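Local coordinates for protein tryptophan--tRNA ligase (PDB 2YY5) that probably catalyses the ATP-dependent attachment of tryptophan to its cognate tRNA, as a class I aminoacyl-tRNA synthetase, at residues G72-P75 against Q76-C79; I128-G131 against L132-P136; D142-L145 against Y146-D149; V185-K188 against D189-R192. The protein carries 1 engineered substitution. All coordinates share one frame; numbering follows the deposited sequence.

How the contacts relate
All four contacts are local turns, yet their chemistry follows their place in the fold. Contacts 2 and 3 are buried and share helix 131-144: contact 2 builds its first turn beside the second subunit, contact 3 unwinds its last one next to the tryptophan pocket. Contact 1 is only partly buried and joins helix 54-71 to strand 78-82, while contact 4 lies at the surface in the loop after strand 183-185, where it meets the adenosine part of the ligand. In contact 1 the D74 backbone O takes two N-H groups and its carboxylate a third; in contact 4 the N187 side-chain oxygen takes two, one weakly; in contacts 2 and 3 backbone carbonyls accept, beside an aromatic ring.

Contact 1 of 4, residues G72-P75 against Q76-C79; sequences GLDP and QKAC
The carbonyl oxygen of D74 is gripped twice by the chain that follows it. The N-H of A78 arrives almost in line with the C=O bond, with A78 N 2.7 Å from D74 O, whereas that of K77 comes from above the carbonyl plane, with K77 N at 2.8 Å from D74 O. One acceptor thus closes a four-residue and a five-residue turn together. The D74 side chain adds a third tie. With CG anti to the backbone N (chi1 -169°), the carboxylate swings forward beside its own carbonyl, and Q76 N reaches D74 OD1 at 3.0 Å from above the carboxylate plane, forming an Asx turn. The other oxygen lies against the extended aliphatic chain of K77, with D74 OD2 3.3 Å from K77 CE. The charged end reaches D74 in no more than a long salt bridge, K77 NZ to D74 OD2 3.8 Å, and E34 is a second, weak partner. On the buried side, L73 CD1 packs on A78 CB at 3.8 Å, and L73 continues inward onto L29, L38 and V40. G72, just before, ends helix 54-71 in a Schellman motif. Together these bonds form an Asx motif in the link from a helix to the next parallel strand, 78-82, an alpha-beta connection characteristic of the Rossmann-like nucleotide-binding fold of class I synthetases.

Contact 2 of 4, residues I128-G131 against L132-P136; sequences IPTG and LLTYP. With SO4 (sulfate ion), chain I.
Y135 starts its path against G131, one helical turn back: its CB lies 3.4 Å from G131 O, the oxygen that also accepts the Y135 backbone N-H at 3.0 Å (Y135 N to G131 O). Its CG sits between the backbone N and the carbonyl carbon (chi1 77°), which keeps the ring close to that same oxygen, so that G131 O faces the ring edge near its plane, 3.3 Å from CD1 of Y135. P136 CD covers part of one face, towards the rim. Farther out, CE2 and CZ approach the sulfate, and at the tip the hydroxyl donates a hydrogen bond of 2.6 Å from Y135 OH to sulfate O1. Behind this tyrosine the first turn of helix 131-144 is tied by its backbone. T130 O accepts from two N-H groups, that of L133 from above the carbonyl plane and that of T134 within it, with a weak addition from the T134 hydroxyl. L132 N bonds to P129 O at 3.0 Å, while L132 CD2 rests on P129 CG at 3.7 Å. The T130 hydroxyl turns outward to S100 of the second subunit, placing this turn at the dimer interface. The chemistry implies a division of labour: main-chain carbonyls fix the helix start, and the tyrosine hydroxyl, near the bound tryptophanyl-adenylate analogue, offers a donor to an anion, here a sulfate probably from the crystallisation medium.

Contact 3 of 4, residues D142-L145 against Y146-D149; sequences DILL and YQPD
This is a helix C-terminal turn, where Y146 and P148 fold back over D142 and I143 as helix 131-144 gives way to the loop leading to strand 150-152. Y146 N still bonds to I143 O at 3.1 Å, meeting it from above the carbonyl plane, and Q147 N makes a weak bond of 3.4 Å to L144 O. At Q147 the backbone then leaves helical geometry with a positive phi of 40°. P148, which has no N-H to offer, sets its ring beside the last turn instead: P148 CD lies 3.0 Å from I143 O, and P148 CG meets I143 CG2 at 3.8 Å, the two side chains roughly perpendicular. The Y146 ring is laid back along the helix because its CG is anti to the carbonyl carbon (chi1 -57°). Its CD2 edge then comes 3.3 Å from D142 O, in the ring plane, and L145 CB lies to one side of that plane, 3.8 Å from Y146 CD2. H89 links D142 and Y146, bonding D142 OD1 and Y146 OH, while D142 OD2 hydrogen-bonds the indole nitrogen of the bound ligand. H89 is thus the second-shell residue behind the ligand-binding aspartate, and Y146 holds H89 from its other nitrogen. Around the turn, L145 packs on helices 87-98 and 311-340, Y146 wedges between strand 6-11 and helix 311-340, and P148 rests on strand 6-11.

Contact 4 of 4, residues V185-K188 against D189-R192; sequences VQNK and DTNR. With WSA (5'-O-[(L-tryptophylamino)sulfonyl]adenosine), chain J.
Q186 lays its side-chain amide over that of N191, the planes 19° apart and stacked, with Q186 NE2 3.2 Å from N191 CB; the same NE2 is hydrogen-bonded to N155. This opens a tight loop after strand 183-185, built round N187, whose side-chain oxygen takes the N-H groups of D189 and T190, the Asx-turn bond to D189 being weak. A first torsion of -179° carries the N187 carboxamide forward over the next residues. N187 OD1 accepts a nearly straight bond from T190 N at 2.7 Å (168° at the hydrogen), coming from above the carbonyl plane, and the weak one from D189 N at 2.9 Å. The backbone oxygen of N187 is used as well: N191 ND2 bonds to it at 3.0 Å, with N187 O lying in the amide plane of N191, so both asparagines brace the turn. K188, last in the segment, runs with D189 side by side in one direction, yet K188 NZ stays 4.1 Å from D189 OD2, too far for a salt bridge. T190 anchors the far side through its hydroxyl to L23 O. Beyond the turn the backbone runs past the adenine of the bound tryptophanyl-adenylate analogue, where N191 O lies 3.2 Å from ligand C2 and R192 CA 3.2 Å from ligand N1.

Contact 1 of 4, residues G72-P75 against Q76-C79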
loop_
_atom_site.group_PDB
_atom_site.type_symbol
_atom_site.label_atom_id
_atom_site.label_comp_id
_atom_site.label_asym_id
_atom_site.label_seq_id
_atom_site.Cartn_x
_atom_site.Cartn_y
_atom_site.Cartn_z
ATOM N N GLY B 72 12.711 16.074 25.021
ATOM C CA GLY B 72 13.724 15.217 25.614
ATOM C C GLY B 72 14.132 13.982 24.825
ATOM O O GLY B 72 15.037 13.255 25.243
ATOM N N LEU B 73 13.469 13.722 23.701
ATOM C CA LEU B 73 13.827 12.568 22.883
ATOM C C LEU B 73 15.240 12.860 22.386
ATOM O O LEU B 73 15.477 13.858 21.690
ATOM C CB LEU B 73 12.854 12.415 21.710
ATOM C CG LEU B 73 13.010 11.162 20.847
ATOM C CD1 LEU B 73 12.891 9.905 21.698
ATOM C CD2 LEU B 73 11.940 11.175 19.767
ATOM N N ASP B 74 16.173 11.994 22.762
ATOM C CA ASP B 74 17.581 12.159 22.410
ATOM C C ASP B 74 18.021 11.253 21.272
ATOM O O ASP B 74 18.058 10.038 21.426
ATOM C CB ASP B 74 18.452 11.877 23.641
ATOM C CG ASP B 74 19.905 12.279 23.444
ATOM O OD1 ASP B 74 20.288 12.646 22.310
ATOM O OD2 ASP B 74 20.665 12.225 24.437
ATOM N N PRO B 75 18.374 11.837 20.116
ATOM C CA PRO B 75 18.813 11.049 18.959
ATOM C C PRO B 75 20.080 10.229 19.204
ATOM O O PRO B 75 20.474 9.416 18.367
ATOM C CB PRO B 75 18.977 12.102 17.857
ATOM C CG PRO B 75 19.281 13.361 18.621
ATOM C CD PRO B 75 18.332 13.275 19.791
ATOM N N GLN B 76 20.721 10.440 20.348
ATOM C CA GLN B 76 21.918 9.676 20.686
ATOM C C GLN B 76 21.515 8.451 21.505
ATOM O O GLN B 76 22.227 7.450 21.534
ATOM C CB GLN B 76 22.908 10.516 21.500
ATOM C CG GLN B 76 23.662 11.579 20.712
ATOM C CD GLN B 76 24.839 12.132 21.500
ATOM O OE1 GLN B 76 25.864 11.466 21.659
ATOM N NE2 GLN B 76 24.690 13.346 22.012
ATOM N N LYS B 77 20.365 8.542 22.167
ATOM C CA LYS B 77 19.857 7.454 22.989
ATOM C C LYS B 77 18.744 6.695 22.269
ATOM O O LYS B 77 18.498 5.523 22.553
ATOM C CB LYS B 77 19.326 8.007 24.315
ATOM C CG LYS B 77 20.374 8.709 25.162
ATOM C CD LYS B 77 19.750 9.468 26.323
ATOM C CE LYS B 77 20.795 10.249 27.117
ATOM N NZ LYS B 77 20.162 11.203 28.077
ATOM N N ALA B 78 18.083 7.366 21.328
ATOM C CA ALA B 78 16.980 6.769 20.585
ATOM C C ALA B 78 17.110 6.976 19.075
ATOM O O ALA B 78 18.067 7.586 18.603
ATOM C CB ALA B 78 15.659 7.358 21.076
ATOM N N CYS B 79 16.138 6.451 18.329
ATOM C CA CYS B 79 16.100 6.571 16.877
ATOM C C CYS B 79 14.821 7.285 16.463
ATOM O O CYS B 79 13.727 6.760 16.659
ATOM C CB CYS B 79 16.126 5.192 16.223
ATOM S SG CYS B 79 15.918 5.254 14.432
#

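Contact 2 of 4, residues I128-G131 against L132-P136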
loop_
_atom_site.group_PDB
_atom_site.type_symbol
_atom_site.label_atom_id
_atom_site.label_comp_id
_atom_site.label_asym_id
_atom_site.label_seq_id
_atom_site.Cartn_x
_atom_site.Cartn_y
_atom_site.Cartn_z
ATOM N N ILE B 128 -15.332 7.912 0.863
ATOM C CA ILE B 128 -14.289 7.514 1.782
ATOM C C ILE B 128 -12.930 7.222 1.159
ATOM O O ILE B 128 -12.774 6.258 0.410
ATOM C CB ILE B 128 -14.726 6.262 2.574
ATOM C CG1 ILE B 128 -16.171 6.416 3.058
ATOM C CG2 ILE B 128 -13.789 6.051 3.753
ATOM C CD1 ILE B 128 -16.375 7.610 3.974
ATOM N N PRO B 129 -11.928 8.065 1.447
ATOM C CA PRO B 129 -10.613 7.780 0.867
ATOM C C PRO B 129 -10.190 6.372 1.314
ATOM O O PRO B 129 -10.352 6.010 2.481
ATOM C CB PRO B 129 -9.724 8.898 1.435
ATOM C CG PRO B 129 -10.528 9.486 2.591
ATOM C CD PRO B 129 -11.940 9.365 2.141
ATOM N N THR B 130 -9.669 5.582 0.380
ATOM C CA THR B 130 -9.278 4.205 0.655
ATOM C C THR B 130 -8.285 4.058 1.806
ATOM O O THR B 130 -8.255 3.027 2.489
ATOM C CB THR B 130 -8.688 3.552 -0.613
ATOM O OG1 THR B 130 -9.572 3.778 -1.714
ATOM C CG2 THR B 130 -8.527 2.047 -0.425
ATOM N N GLY B 131 -7.482 5.096 2.021
ATOM C CA GLY B 131 -6.493 5.070 3.083
ATOM C C GLY B 131 -7.098 4.989 4.467
ATOM O O GLY B 131 -6.445 4.548 5.410
ATOM N N LEU B 132 -8.348 5.413 4.596
ATOM C CA LEU B 132 -9.020 5.380 5.885
ATOM C C LEU B 132 -9.368 3.963 6.307
ATOM O O LEU B 132 -9.433 3.662 7.493
ATOM C CB LEU B 132 -10.283 6.239 5.839
ATOM C CG LEU B 132 -10.169 7.593 6.545
ATOM C CD1 LEU B 132 -8.818 8.215 6.266
ATOM C CD2 LEU B 132 -11.293 8.503 6.085
ATOM N N LEU B 133 -9.578 3.092 5.331
ATOM C CA LEU B 133 -9.918 1.704 5.608
ATOM C C LEU B 133 -8.662 0.864 5.849
ATOM O O LEU B 133 -8.630 -0.005 6.728
ATOM C CB LEU B 133 -10.665 1.115 4.412
ATOM C CG LEU B 133 -11.707 0.005 4.597
ATOM C CD1 LEU B 133 -11.893 -0.685 3.258
ATOM C CD2 LEU B 133 -11.282 -1.001 5.641
ATOM N N THR B 134 -7.624 1.147 5.067
ATOM C CA THR B 134 -6.391 0.378 5.113
ATOM C C THR B 134 -5.268 0.758 6.057
ATOM O O THR B 134 -4.426 -0.090 6.353
ATOM C CB THR B 134 -5.763 0.280 3.710
ATOM O OG1 THR B 134 -5.360 1.588 3.278
ATOM C CG2 THR B 134 -6.762 -0.302 2.713
ATOM N N TYR B 135 -5.233 1.996 6.540
ATOM C CA TYR B 135 -4.120 2.374 7.404
ATOM C C TYR B 135 -3.841 1.449 8.600
ATOM O O TYR B 135 -2.694 1.336 9.046
ATOM C CB TYR B 135 -4.233 3.845 7.858
ATOM C CG TYR B 135 -5.217 4.153 8.960
ATOM C CD1 TYR B 135 -6.548 4.461 8.675
ATOM C CD2 TYR B 135 -4.804 4.176 10.293
ATOM C CE1 TYR B 135 -7.449 4.788 9.693
ATOM C CE2 TYR B 135 -5.690 4.498 11.314
ATOM C CZ TYR B 135 -7.011 4.804 11.008
ATOM O OH TYR B 135 -7.883 5.117 12.020
ATOM N N PRO B 136 -4.871 0.774 9.137
ATOM C CA PRO B 136 -4.493 -0.082 10.266
ATOM C C PRO B 136 -3.586 -1.262 9.888
ATOM O O PRO B 136 -3.015 -1.915 10.756
ATOM C CB PRO B 136 -5.841 -0.509 10.869
ATOM C CG PRO B 136 -6.861 -0.170 9.820
ATOM C CD PRO B 136 -6.316 1.052 9.146
HETATM S S SO4 I . -5.804 6.519 14.556
HETATM O O1 SO4 I . -6.887 5.545 14.398
HETATM O O2 SO4 I . -4.747 5.932 15.397
HETATM O O3 SO4 I . -5.244 6.848 13.228
HETATM O O4 SO4 I . -6.344 7.736 15.188
#

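Contact 3 of 4, residues D142-L145 against Y146-D149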
loop_
_atom_site.group_PDB
_atom_site.type_symbol
_atom_site.label_atom_id
_atom_site.label_comp_id
_atom_site.label_asym_id
_atom_site.label_seq_id
_atom_site.Cartn_x
_atom_site.Cartn_y
_atom_site.Cartn_z
ATOM N N ASP B 142 4.290 -1.161 10.273
ATOM C CA ASP B 142 5.235 -0.251 10.915
ATOM C C ASP B 142 5.783 -0.917 12.169
ATOM O O ASP B 142 6.961 -0.787 12.483
ATOM C CB ASP B 142 4.563 1.072 11.315
ATOM C CG ASP B 142 3.954 1.822 10.129
ATOM O OD1 ASP B 142 4.579 1.892 9.042
ATOM O OD2 ASP B 142 2.842 2.364 10.305
ATOM N N ILE B 143 4.919 -1.639 12.875
ATOM C CA ILE B 143 5.312 -2.330 14.095
ATOM C C ILE B 143 6.257 -3.484 13.779
ATOM O O ILE B 143 7.413 -3.488 14.198
ATOM C CB ILE B 143 4.093 -2.919 14.830
ATOM C CG1 ILE B 143 3.080 -1.816 15.151
ATOM C CG2 ILE B 143 4.544 -3.603 16.104
ATOM C CD1 ILE B 143 1.734 -2.359 15.595
ATOM N N LEU B 144 5.749 -4.453 13.024
ATOM C CA LEU B 144 6.505 -5.644 12.664
ATOM C C LEU B 144 7.837 -5.454 11.943
ATOM O O LEU B 144 8.666 -6.365 11.921
ATOM C CB LEU B 144 5.606 -6.589 11.865
ATOM C CG LEU B 144 4.664 -7.506 12.663
ATOM C CD1 LEU B 144 4.880 -7.330 14.154
ATOM C CD2 LEU B 144 3.233 -7.213 12.295
ATOM N N LEU B 145 8.052 -4.285 11.352
ATOM C CA LEU B 145 9.304 -4.024 10.648
ATOM C C LEU B 145 10.476 -3.971 11.627
ATOM O O LEU B 145 11.612 -4.281 11.271
ATOM C CB LEU B 145 9.233 -2.688 9.908
ATOM C CG LEU B 145 9.239 -2.688 8.382
ATOM C CD1 LEU B 145 9.173 -1.239 7.886
ATOM C CD2 LEU B 145 10.489 -3.396 7.869
ATOM N N TYR B 146 10.191 -3.568 12.859
ATOM C CA TYR B 146 11.223 -3.452 13.877
ATOM C C TYR B 146 11.145 -4.545 14.943
ATOM O O TYR B 146 11.939 -4.548 15.888
ATOM C CB TYR B 146 11.149 -2.057 14.510
ATOM C CG TYR B 146 11.296 -0.966 13.483
ATOM C CD1 TYR B 146 12.558 -0.574 13.027
ATOM C CD2 TYR B 146 10.173 -0.414 12.865
ATOM C CE1 TYR B 146 12.697 0.330 11.967
ATOM C CE2 TYR B 146 10.298 0.491 11.804
ATOM C CZ TYR B 146 11.562 0.854 11.357
ATOM O OH TYR B 146 11.690 1.702 10.282
ATOM N N GLN B 147 10.194 -5.468 14.784
ATOM C CA GLN B 147 10.031 -6.582 15.715
ATOM C C GLN B 147 10.218 -6.152 17.164
ATOM O O GLN B 147 10.948 -6.793 17.906
ATOM C CB GLN B 147 11.060 -7.665 15.402
ATOM C CG GLN B 147 10.822 -8.433 14.118
ATOM C CD GLN B 147 9.528 -9.209 14.148
ATOM O OE1 GLN B 147 8.573 -8.878 13.439
ATOM N NE2 GLN B 147 9.479 -10.244 14.981
ATOM N N PRO B 148 9.543 -5.077 17.591
ATOM C CA PRO B 148 9.674 -4.585 18.964
ATOM C C PRO B 148 9.001 -5.456 20.010
ATOM O O PRO B 148 8.098 -6.231 19.691
ATOM C CB PRO B 148 9.023 -3.221 18.881
ATOM C CG PRO B 148 7.835 -3.534 18.010
ATOM C CD PRO B 148 8.477 -4.343 16.885
ATOM N N ASP B 149 9.442 -5.314 21.261
ATOM C CA ASP B 149 8.861 -6.055 22.376
ATOM C C ASP B 149 7.568 -5.361 22.793
ATOM O O ASP B 149 6.541 -6.012 23.031
ATOM C CB ASP B 149 9.822 -6.083 23.558
ATOM C CG ASP B 149 11.014 -6.981 23.317
ATOM O OD1 ASP B 149 12.135 -6.576 23.686
ATOM O OD2 ASP B 149 10.834 -8.091 22.776
#

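Contact 4 of 4, residues V185-K188 against D189-R192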
loop_
_atom_site.group_PDB
_atom_site.type_symbol
_atom_site.label_atom_id
_atom_site.label_comp_id
_atom_site.label_asym_id
_atom_site.label_seq_id
_atom_site.Cartn_x
_atom_site.Cartn_y
_atom_site.Cartn_z
ATOM N N VAL B 185 1.230 -1.454 25.137
ATOM C CA VAL B 185 1.587 -0.831 26.411
ATOM C C VAL B 185 1.113 0.621 26.493
ATOM O O VAL B 185 1.464 1.459 25.660
ATOM C CB VAL B 185 3.109 -0.887 26.656
ATOM C CG1 VAL B 185 3.487 0.009 27.823
ATOM C CG2 VAL B 185 3.521 -2.313 26.966
ATOM N N GLN B 186 0.307 0.902 27.511
ATOM C CA GLN B 186 -0.239 2.239 27.727
ATOM C C GLN B 186 0.120 2.718 29.128
ATOM O O GLN B 186 0.399 1.917 30.016
ATOM C CB GLN B 186 -1.762 2.222 27.576
ATOM C CG GLN B 186 -2.477 1.513 28.708
ATOM C CD GLN B 186 -3.995 1.526 28.575
ATOM O OE1 GLN B 186 -4.701 0.945 29.399
ATOM N NE2 GLN B 186 -4.504 2.186 27.542
ATOM N N ASN B 187 0.110 4.031 29.316
ATOM C CA ASN B 187 0.428 4.624 30.604
ATOM C C ASN B 187 -0.723 4.310 31.550
ATOM O O ASN B 187 -1.880 4.597 31.238
ATOM C CB ASN B 187 0.607 6.131 30.436
ATOM C CG ASN B 187 0.955 6.828 31.733
ATOM O OD1 ASN B 187 0.109 6.981 32.621
ATOM N ND2 ASN B 187 2.205 7.257 31.852
ATOM N N LYS B 188 -0.406 3.720 32.699
ATOM C CA LYS B 188 -1.429 3.343 33.670
ATOM C C LYS B 188 -2.418 4.455 34.004
ATOM O O LYS B 188 -3.619 4.205 34.099
ATOM C CB LYS B 188 -0.786 2.834 34.972
ATOM C CG LYS B 188 -0.224 3.925 35.872
ATOM C CD LYS B 188 0.226 3.370 37.219
ATOM C CE LYS B 188 0.570 4.493 38.199
ATOM N NZ LYS B 188 0.970 3.980 39.539
ATOM N N ASP B 189 -1.918 5.677 34.171
ATOM C CA ASP B 189 -2.769 6.812 34.525
ATOM C C ASP B 189 -3.253 7.690 33.372
ATOM O O ASP B 189 -4.443 7.974 33.264
ATOM C CB ASP B 189 -2.045 7.716 35.527
ATOM C CG ASP B 189 -1.533 6.961 36.737
ATOM O OD1 ASP B 189 -2.360 6.366 37.459
ATOM O OD2 ASP B 189 -0.304 6.969 36.968
ATOM N N THR B 190 -2.324 8.113 32.516
ATOM C CA THR B 190 -2.626 9.023 31.411
ATOM C C THR B 190 -2.894 8.419 30.025
ATOM O O THR B 190 -2.732 9.099 29.007
ATOM C CB THR B 190 -1.471 10.049 31.250
ATOM O OG1 THR B 190 -0.307 9.380 30.751
ATOM C CG2 THR B 190 -1.118 10.688 32.592
ATOM N N ASN B 191 -3.326 7.167 29.971
ATOM C CA ASN B 191 -3.557 6.533 28.678
ATOM C C ASN B 191 -4.712 7.134 27.882
ATOM O O ASN B 191 -4.890 6.828 26.701
ATOM C CB ASN B 191 -3.789 5.037 28.875
ATOM C CG ASN B 191 -5.052 4.749 29.645
ATOM O OD1 ASN B 191 -6.155 4.817 29.094
ATOM N ND2 ASN B 191 -4.906 4.441 30.933
ATOM N N ARG B 192 -5.487 8.011 28.504
ATOM C CA ARG B 192 -6.616 8.589 27.795
ATOM C C ARG B 192 -7.087 9.906 28.402
ATOM O O ARG B 192 -8.015 9.925 29.202
ATOM C CB ARG B 192 -7.765 7.569 27.782
ATOM C CG ARG B 192 -8.972 7.967 26.954
ATOM C CD ARG B 192 -10.177 7.095 27.285
ATOM N NE ARG B 192 -11.380 7.534 26.579
ATOM C CZ ARG B 192 -12.619 7.353 27.031
ATOM N NH1 ARG B 192 -13.656 7.782 26.320
ATOM N NH2 ARG B 192 -12.821 6.753 28.200
HETATM C CD2 WSA J . 1.540 4.292 15.239
HETATM C CE3 WSA J . 1.703 4.305 16.620
HETATM C CZ3 WSA J . 2.397 3.272 17.237
HETATM C CH2 WSA J . 2.924 2.232 16.476
HETATM C CZ2 WSA J . 2.758 2.222 15.096
HETATM C CE2 WSA J . 2.064 3.256 14.478
HETATM N N11 WSA J . 1.777 3.512 13.204
HETATM C CD1 WSA J . 1.104 4.656 13.123
HETATM C CG WSA J . 0.938 5.167 14.342
HETATM C CB WSA J . 0.232 6.479 14.678
HETATM C CA WSA J . -0.997 6.246 15.560
HETATM N NH3 WSA J . -1.941 5.337 14.897
HETATM C C WSA J . -1.677 7.593 15.822
HETATM O O WSA J . -2.371 8.113 14.954
HETATM N NS WSA J . -1.475 8.154 17.009
HETATM S S WSA J . -1.786 9.753 16.938
HETATM O O1S WSA J . -0.883 10.409 15.936
HETATM O O2S WSA J . -3.208 9.985 16.521
HETATM O "O5'" WSA J . -1.541 10.264 18.253
HETATM C "C5'" WSA J . -0.275 9.990 18.865
HETATM C "C4'" WSA J . -0.366 9.254 20.205
HETATM O "O4'" WSA J . -1.186 10.005 21.119
HETATM C "C3'" WSA J . -0.986 7.858 20.107
HETATM O "O3'" WSA J . -0.302 6.965 20.991
HETATM C "C2'" WSA J . -2.403 8.108 20.620
HETATM O "O2'" WSA J . -2.937 6.899 21.168
HETATM C "C1'" WSA J . -2.070 9.072 21.757
HETATM N N9 WSA J . -3.297 9.774 22.204
HETATM C C8 WSA J . -4.133 10.431 21.404
HETATM N N7 WSA J . -5.097 10.996 22.127
HETATM C C5 WSA J . -4.872 10.694 23.404
HETATM C C4 WSA J . -3.729 9.907 23.450
HETATM N N3 WSA J . -3.289 9.465 24.640
HETATM C C2 WSA J . -3.929 9.775 25.755
HETATM N N1 WSA J . -5.017 10.524 25.743
HETATM C C6 WSA J . -5.515 11.001 24.591
HETATM N N6 WSA J . -6.603 11.769 24.584
#